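Local coordinates for protein Afp (Microbacterium arborescens, PDB 2YJK) that takes up iron as a twelve-subunit Dps protein of ferritin fold and probably binds it in the ferric state, at residues Val121-Ala126 and Asp139-Ile144; Ala22-Pro27 and Asp128-Val133. All blocks are in the same frame, centred on the assembly; numbering follows the deposited sequence.

Interaction 1: residues Val121-Ala126 and Asp139-Ile144; sequences VDLQAA and DVAIEI
L123 sends its forked end over the start of the last long helix, overlapping A141 and I144. Its CD2 does most of the touching, lying 3.7 Å from the carbonyl O of A141 and 3.8 Å from CG2 of I144. The other methyl, CD1, reaches that same CG2, so the I144 branch meets both prongs of the leucine fork, and the two side chains cross at about a right angle. CG2 of I144 lies anti to the backbone N and meets the leucine, while CG1 stands beside that N (chi1 -66°). One turn further along helix 105-130, A126 brings its CB to 4.0 Å from CB of A141, a methyl-to-methyl contact that A141 points at more directly than A126.

The short segments run roughly antiparallel, at 148°, with their axes 9.1 Å apart: consecutive long helices of the ferritin four-helix bundle. V28 of helix 15-45 touches both L123 and I144, and Y68 of helix 51-78 also packs on I144, so all four long helices meet here. All four touching residues are buried and the side chains that meet are all apolar, consistent with packing and burial, not directed polar bonds, joining these two segments.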
ATOM      1  N   VAL C 121     -19.492  27.716 -18.714  1.00 34.95           N
ATOM      2  CA  VAL C 121     -19.468  28.967 -19.452  1.00 35.57           C
ATOM      3  C   VAL C 121     -18.168  29.704 -19.136  1.00 35.46           C
ATOM      4  O   VAL C 121     -17.523  30.191 -20.033  1.00 36.87           O
ATOM      5  CB  VAL C 121     -20.737  29.873 -19.121  1.00 38.25           C
ATOM      6  CG1 VAL C 121     -20.540  31.429 -19.528  1.00 35.53           C
ATOM      7  CG2 VAL C 121     -21.998  29.281 -19.779  1.00 38.45           C
ATOM      8  N   ASP C 122     -17.765  29.774 -17.877  1.00 35.24           N
ATOM      9  CA  ASP C 122     -16.523  30.497 -17.541  1.00 35.21           C
ATOM     10  C   ASP C 122     -15.270  29.718 -17.992  1.00 33.12           C
ATOM     11  O   ASP C 122     -14.296  30.319 -18.422  1.00 33.16           O
ATOM     12  CB  ASP C 122     -16.460  30.843 -16.063  1.00 36.01           C
ATOM     13  CG  ASP C 122     -17.420  32.018 -15.663  1.00 43.76           C
ATOM     14  OD1 ASP C 122     -17.693  32.999 -16.460  1.00 49.61           O
ATOM     15  OD2 ASP C 122     -17.875  31.995 -14.492  1.00 48.34           O
ATOM     16  N   LEU C 123     -15.292  28.380 -17.940  1.00 31.50           N
ATOM     17  CA  LEU C 123     -14.157  27.611 -18.501  1.00 29.98           C
ATOM     18  C   LEU C 123     -14.006  27.830 -20.031  1.00 30.87           C
ATOM     19  O   LEU C 123     -12.871  27.975 -20.549  1.00 30.72           O
ATOM     20  CB  LEU C 123     -14.229  26.136 -18.119  1.00 28.51           C
ATOM     21  CG  LEU C 123     -13.885  25.878 -16.643  1.00 27.42           C
ATOM     22  CD1 LEU C 123     -14.588  24.625 -16.161  1.00 26.35           C
ATOM     23  CD2 LEU C 123     -12.355  25.799 -16.429  1.00 26.44           C
ATOM     24  N   GLN C 124     -15.132  27.896 -20.744  1.00 30.69           N
ATOM     25  CA  GLN C 124     -15.077  28.039 -22.189  1.00 32.08           C
ATOM     26  C   GLN C 124     -14.621  29.464 -22.524  1.00 32.28           C
ATOM     27  O   GLN C 124     -13.723  29.638 -23.305  1.00 34.00           O
ATOM     28  CB  GLN C 124     -16.406  27.654 -22.867  1.00 32.36           C
ATOM     29  CG  GLN C 124     -16.357  27.599 -24.455  1.00 36.42           C
ATOM     30  CD  GLN C 124     -15.328  26.543 -24.995  1.00 42.57           C
ATOM     31  OE1 GLN C 124     -15.289  25.392 -24.533  1.00 44.40           O
ATOM     32  NE2 GLN C 124     -14.481  26.957 -25.935  1.00 42.31           N
ATOM     33  N   ALA C 125     -15.103  30.459 -21.807  1.00 31.37           N
ATOM     34  CA  ALA C 125     -14.472  31.781 -21.924  1.00 33.12           C
ATOM     35  C   ALA C 125     -12.933  31.788 -21.635  1.00 32.35           C
ATOM     36  O   ALA C 125     -12.171  32.459 -22.324  1.00 31.29           O
ATOM     37  CB  ALA C 125     -15.209  32.824 -21.057  1.00 33.70           C
ATOM     38  N   ALA C 126     -12.477  31.040 -20.628  1.00 31.66           N
ATOM     39  CA  ALA C 126     -11.017  31.029 -20.367  1.00 31.82           C
ATOM     40  C   ALA C 126     -10.269  30.371 -21.509  1.00 31.33           C
ATOM     41  O   ALA C 126      -9.277  30.880 -21.929  1.00 30.99           O
ATOM     42  CB  ALA C 126     -10.665  30.396 -19.043  1.00 29.93           C
ATOM     43  N   ASP C 139      -4.165  25.409 -20.973  1.00 30.09           N
ATOM     44  CA  ASP C 139      -4.131  23.990 -20.655  1.00 30.72           C
ATOM     45  C   ASP C 139      -4.741  23.674 -19.279  1.00 29.07           C
ATOM     46  O   ASP C 139      -5.400  22.626 -19.092  1.00 28.04           O
ATOM     47  CB  ASP C 139      -2.681  23.495 -20.755  1.00 33.03           C
ATOM     48  CG  ASP C 139      -2.556  21.977 -20.563  1.00 39.04           C
ATOM     49  OD1 ASP C 139      -2.932  21.221 -21.514  1.00 48.22           O
ATOM     50  OD2 ASP C 139      -2.055  21.529 -19.490  1.00 41.68           O
ATOM     51  N   VAL C 140      -4.553  24.566 -18.317  1.00 28.27           N
ATOM     52  CA  VAL C 140      -5.164  24.373 -17.015  1.00 28.03           C
ATOM     53  C   VAL C 140      -6.680  24.391 -17.214  1.00 28.36           C
ATOM     54  O   VAL C 140      -7.401  23.550 -16.616  1.00 26.09           O
ATOM     55  CB  VAL C 140      -4.729  25.467 -15.943  1.00 28.00           C
ATOM     56  CG1 VAL C 140      -5.555  25.320 -14.708  1.00 27.64           C
ATOM     57  CG2 VAL C 140      -3.264  25.239 -15.533  1.00 27.85           C
ATOM     58  N   ALA C 141      -7.162  25.349 -18.019  1.00 28.22           N
ATOM     59  CA  ALA C 141      -8.627  25.508 -18.227  1.00 27.86           C
ATOM     60  C   ALA C 141      -9.152  24.310 -18.961  1.00 27.04           C
ATOM     61  O   ALA C 141     -10.191  23.755 -18.608  1.00 26.59           O
ATOM     62  CB  ALA C 141      -8.949  26.780 -19.017  1.00 27.58           C
ATOM     63  N   ILE C 142      -8.396  23.856 -19.953  1.00 27.44           N
ATOM     64  CA  ILE C 142      -8.768  22.641 -20.679  1.00 27.88           C
ATOM     65  C   ILE C 142      -8.857  21.408 -19.775  1.00 27.02           C
ATOM     66  O   ILE C 142      -9.841  20.634 -19.836  1.00 24.84           O
ATOM     67  CB  ILE C 142      -7.833  22.357 -21.883  1.00 27.26           C
ATOM     68  CG1 ILE C 142      -8.187  23.317 -23.038  1.00 28.31           C
ATOM     69  CG2 ILE C 142      -8.081  20.945 -22.353  1.00 28.50           C
ATOM     70  CD1 ILE C 142      -7.056  23.462 -24.123  1.00 28.68           C
ATOM     71  N   GLU C 143      -7.825  21.205 -18.949  1.00 27.69           N
ATOM     72  CA  GLU C 143      -7.806  20.052 -18.066  1.00 28.47           C
ATOM     73  C   GLU C 143      -9.034  20.107 -17.084  1.00 27.01           C
ATOM     74  O   GLU C 143      -9.727  19.110 -16.890  1.00 24.78           O
ATOM     75  CB  GLU C 143      -6.484  20.023 -17.302  1.00 30.35           C
ATOM     76  CG  GLU C 143      -6.421  19.020 -16.110  1.00 39.00           C
ATOM     77  CD  GLU C 143      -5.165  19.285 -15.265  1.00 48.88           C
ATOM     78  OE1 GLU C 143      -4.067  19.058 -15.791  1.00 50.36           O
ATOM     79  OE2 GLU C 143      -5.277  19.764 -14.106  1.00 52.02           O
ATOM     80  N   ILE C 144      -9.310  21.253 -16.474  1.00 24.97           N
ATOM     81  CA  ILE C 144     -10.461  21.324 -15.592  1.00 24.94           C
ATOM     82  C   ILE C 144     -11.825  21.099 -16.375  1.00 26.11           C
ATOM     83  O   ILE C 144     -12.731  20.382 -15.899  1.00 25.92           O
ATOM     84  CB  ILE C 144     -10.553  22.700 -14.863  1.00 24.73           C
ATOM     85  CG1 ILE C 144      -9.371  22.917 -13.871  1.00 26.10           C
ATOM     86  CG2 ILE C 144     -11.917  22.796 -14.110  1.00 22.11           C
ATOM     87  CD1 ILE C 144      -9.126  24.404 -13.504  1.00 24.36           C
TER

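Interaction 2: residues Ala22-Pro27 and Asp128-Val133; sequences AQFLTP and DGLDEV
G129 lies against the ring of F24, and the second segment enters the contact there, just after D128, whose OD1 takes a hydrogen bond from NE2 of Q124 one turn back. The glycine CA sits over one ring face, offset toward the rim, in a CH-pi contact 3.9 Å from the centroid of the F24 ring and 25° off its normal. The nearest ring atom is CZ of F24, 3.6 Å from CA of G129; with no side chain on G129, its CA rests directly against the ring. Further round the ring, CE2 of F24 comes to 3.5 Å from the carbonyl O of G129. The opposite face of the ring is covered from its own helix by CG of Q23.

Helix 15-45 here packs F24 against the C-terminal part of helix 105-130 in the four-helix ferritin bundle, close to the connection to helix 135-156. L130 comes next. Its CD2 approaches CD2 of F24 obliquely at 3.7 Å, the two side chains sliding past each other in opposite directions, while CD1 stands 4.4 Å from CD2 of L25. CG of L130 is anti to its carbonyl carbon (chi1 -64°), which lays the fork along the phenylalanine. S137 and Q138 of helix 135-156 also touch this leucine. Beyond it the chain turns away: OD1 of D131 accepts a hydrogen bond from NE2 of Q138, and D131 packs on L135 of a neighbouring subunit.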
ATOM      1  N   ALA C  22      -5.208  35.973 -14.511  1.00 39.35           N
ATOM      2  CA  ALA C  22      -6.038  36.336 -13.374  1.00 39.04           C
ATOM      3  C   ALA C  22      -7.449  36.612 -13.857  1.00 38.99           C
ATOM      4  O   ALA C  22      -8.443  36.242 -13.223  1.00 38.74           O
ATOM      5  CB  ALA C  22      -5.506  37.580 -12.671  1.00 40.02           C
ATOM      6  N   GLN C  23      -7.531  37.284 -14.986  1.00 38.75           N
ATOM      7  CA  GLN C  23      -8.802  37.641 -15.515  1.00 38.30           C
ATOM      8  C   GLN C  23      -9.649  36.428 -15.856  1.00 36.33           C
ATOM      9  O   GLN C  23     -10.830  36.434 -15.566  1.00 38.03           O
ATOM     10  CB  GLN C  23      -8.607  38.544 -16.726  1.00 40.31           C
ATOM     11  CG  GLN C  23      -9.880  38.787 -17.508  1.00 42.49           C
ATOM     12  CD  GLN C  23      -9.642  39.635 -18.714  1.00 49.59           C
ATOM     13  OE1 GLN C  23     -10.601  40.014 -19.408  1.00 52.23           O
ATOM     14  NE2 GLN C  23      -8.359  39.957 -18.990  1.00 49.06           N
ATOM     15  N   PHE C  24      -9.091  35.410 -16.492  1.00 35.04           N
ATOM     16  CA  PHE C  24      -9.919  34.276 -16.960  1.00 33.35           C
ATOM     17  C   PHE C  24     -10.016  33.123 -15.972  1.00 32.26           C
ATOM     18  O   PHE C  24     -11.022  32.393 -15.926  1.00 30.99           O
ATOM     19  CB  PHE C  24      -9.396  33.790 -18.281  1.00 34.58           C
ATOM     20  CG  PHE C  24      -9.598  34.764 -19.383  1.00 35.15           C
ATOM     21  CD1 PHE C  24     -10.906  35.034 -19.850  1.00 38.08           C
ATOM     22  CD2 PHE C  24      -8.496  35.386 -20.003  1.00 35.51           C
ATOM     23  CE1 PHE C  24     -11.121  35.911 -20.930  1.00 39.52           C
ATOM     24  CE2 PHE C  24      -8.708  36.303 -21.093  1.00 37.83           C
ATOM     25  CZ  PHE C  24     -10.008  36.568 -21.530  1.00 38.89           C
ATOM     26  N   LEU C  25      -8.985  32.975 -15.152  1.00 30.03           N
ATOM     27  CA  LEU C  25      -8.979  31.876 -14.190  1.00 29.63           C
ATOM     28  C   LEU C  25      -9.648  32.215 -12.856  1.00 29.12           C
ATOM     29  O   LEU C  25     -10.159  31.328 -12.169  1.00 29.12           O
ATOM     30  CB  LEU C  25      -7.570  31.394 -13.972  1.00 27.12           C
ATOM     31  CG  LEU C  25      -7.032  30.635 -15.203  1.00 30.00           C
ATOM     32  CD1 LEU C  25      -5.607  30.118 -14.866  1.00 32.72           C
ATOM     33  CD2 LEU C  25      -7.881  29.477 -15.650  1.00 27.69           C
ATOM     34  N   THR C  26      -9.657  33.487 -12.496  1.00 29.78           N
ATOM     35  CA  THR C  26     -10.323  33.900 -11.257  1.00 31.34           C
ATOM     36  C   THR C  26     -11.801  33.472 -11.111  1.00 30.59           C
ATOM     37  O   THR C  26     -12.179  33.032 -10.003  1.00 29.57           O
ATOM     38  CB  THR C  26     -10.141  35.417 -10.965  1.00 32.92           C
ATOM     39  OG1 THR C  26      -8.746  35.680 -10.935  1.00 33.39           O
ATOM     40  CG2 THR C  26     -10.751  35.809  -9.657  1.00 32.69           C
ATOM     41  N   PRO C  27     -12.631  33.603 -12.183  1.00 30.99           N
ATOM     42  CA  PRO C  27     -14.051  33.176 -12.055  1.00 30.99           C
ATOM     43  C   PRO C  27     -14.113  31.659 -11.907  1.00 30.04           C
ATOM     44  O   PRO C  27     -14.988  31.107 -11.233  1.00 31.13           O
ATOM     45  CB  PRO C  27     -14.672  33.588 -13.424  1.00 31.93           C
ATOM     46  CG  PRO C  27     -13.760  34.784 -13.899  1.00 33.34           C
ATOM     47  CD  PRO C  27     -12.384  34.305 -13.462  1.00 31.61           C
ATOM     48  N   ASP C 128     -11.148  30.099 -24.726  1.00 36.21           N
ATOM     49  CA  ASP C 128     -11.136  31.047 -25.856  1.00 38.31           C
ATOM     50  C   ASP C 128     -10.196  32.214 -25.553  1.00 38.73           C
ATOM     51  O   ASP C 128      -9.353  32.566 -26.371  1.00 38.55           O
ATOM     52  CB  ASP C 128     -12.561  31.585 -26.184  1.00 40.53           C
ATOM     53  CG  ASP C 128     -13.543  30.475 -26.685  1.00 47.10           C
ATOM     54  OD1 ASP C 128     -13.074  29.411 -27.167  1.00 52.26           O
ATOM     55  OD2 ASP C 128     -14.790  30.649 -26.555  1.00 52.99           O
ATOM     56  N   GLY C 129     -10.329  32.800 -24.357  1.00 38.38           N
ATOM     57  CA  GLY C 129      -9.612  34.043 -24.013  1.00 38.57           C
ATOM     58  C   GLY C 129      -8.106  33.857 -23.804  1.00 38.38           C
ATOM     59  O   GLY C 129      -7.348  34.795 -23.993  1.00 38.49           O
ATOM     60  N   LEU C 130      -7.682  32.644 -23.447  1.00 36.42           N
ATOM     61  CA  LEU C 130      -6.256  32.347 -23.248  1.00 37.60           C
ATOM     62  C   LEU C 130      -5.544  31.861 -24.534  1.00 38.89           C
ATOM     63  O   LEU C 130      -4.301  31.789 -24.593  1.00 39.23           O
ATOM     64  CB  LEU C 130      -6.059  31.354 -22.067  1.00 35.63           C
ATOM     65  CG  LEU C 130      -6.496  31.908 -20.713  1.00 34.43           C
ATOM     66  CD1 LEU C 130      -6.682  30.863 -19.610  1.00 31.20           C
ATOM     67  CD2 LEU C 130      -5.557  33.099 -20.233  1.00 37.81           C
ATOM     68  N   ASP C 131      -6.332  31.524 -25.549  1.00 40.62           N
ATOM     69  CA  ASP C 131      -5.803  30.931 -26.774  1.00 43.38           C
ATOM     70  C   ASP C 131      -4.768  31.808 -27.433  1.00 45.85           C
ATOM     71  O   ASP C 131      -3.811  31.311 -27.998  1.00 46.77           O
ATOM     72  CB  ASP C 131      -6.908  30.634 -27.798  1.00 44.21           C
ATOM     73  CG  ASP C 131      -6.403  29.776 -28.943  1.00 46.65           C
ATOM     74  OD1 ASP C 131      -5.978  28.607 -28.694  1.00 45.92           O
ATOM     75  OD2 ASP C 131      -6.406  30.268 -30.093  1.00 52.09           O
ATOM     76  N   GLU C 132      -4.962  33.115 -27.373  1.00 48.50           N
ATOM     77  CA  GLU C 132      -4.002  33.999 -28.008  1.00 52.26           C
ATOM     78  C   GLU C 132      -2.890  34.469 -27.096  1.00 51.23           C
ATOM     79  O   GLU C 132      -1.977  35.113 -27.558  1.00 53.26           O
ATOM     80  CB  GLU C 132      -4.705  35.186 -28.714  1.00 54.52           C
ATOM     81  CG  GLU C 132      -5.411  34.779 -30.079  1.00 62.62           C
ATOM     82  CD  GLU C 132      -4.450  34.036 -31.073  1.00 71.15           C
ATOM     83  OE1 GLU C 132      -3.765  33.049 -30.652  1.00 72.39           O
ATOM     84  OE2 GLU C 132      -4.384  34.439 -32.264  1.00 73.36           O
ATOM     85  N   VAL C 133      -2.933  34.111 -25.820  1.00 49.08           N
ATOM     86  CA  VAL C 133      -2.145  34.820 -24.815  1.00 48.51           C
ATOM     87  C   VAL C 133      -1.196  33.965 -23.940  1.00 46.81           C
ATOM     88  O   VAL C 133      -0.028  34.369 -23.721  1.00 47.57           O
ATOM     89  CB  VAL C 133      -3.110  35.648 -23.908  1.00 48.52           C
ATOM     90  CG1 VAL C 133      -2.345  36.501 -22.927  1.00 48.76           C
ATOM     91  CG2 VAL C 133      -4.047  36.516 -24.795  1.00 51.09           C
TER

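The two contacts lie with their centres about 8 Å apart on the same side of the chain's centre, and they share helix 105-130. Along the sequence their segments alternate: 22-27 comes first, then 121-126, 128-133 and 139-144. Interaction 1 joins helix 105-130 to its successor 135-156, whereas interaction 2 joins the end of helix 105-130 back to helix 15-45, the first of the bundle. They touch directly where CB of A126 packs 3.7 Å from CB of F24, so A126 serves both interfaces. Together they bring three of the four long helices into contact close to residues 131-134, where neighbouring subunits of the twelve-chain assembly also make contact.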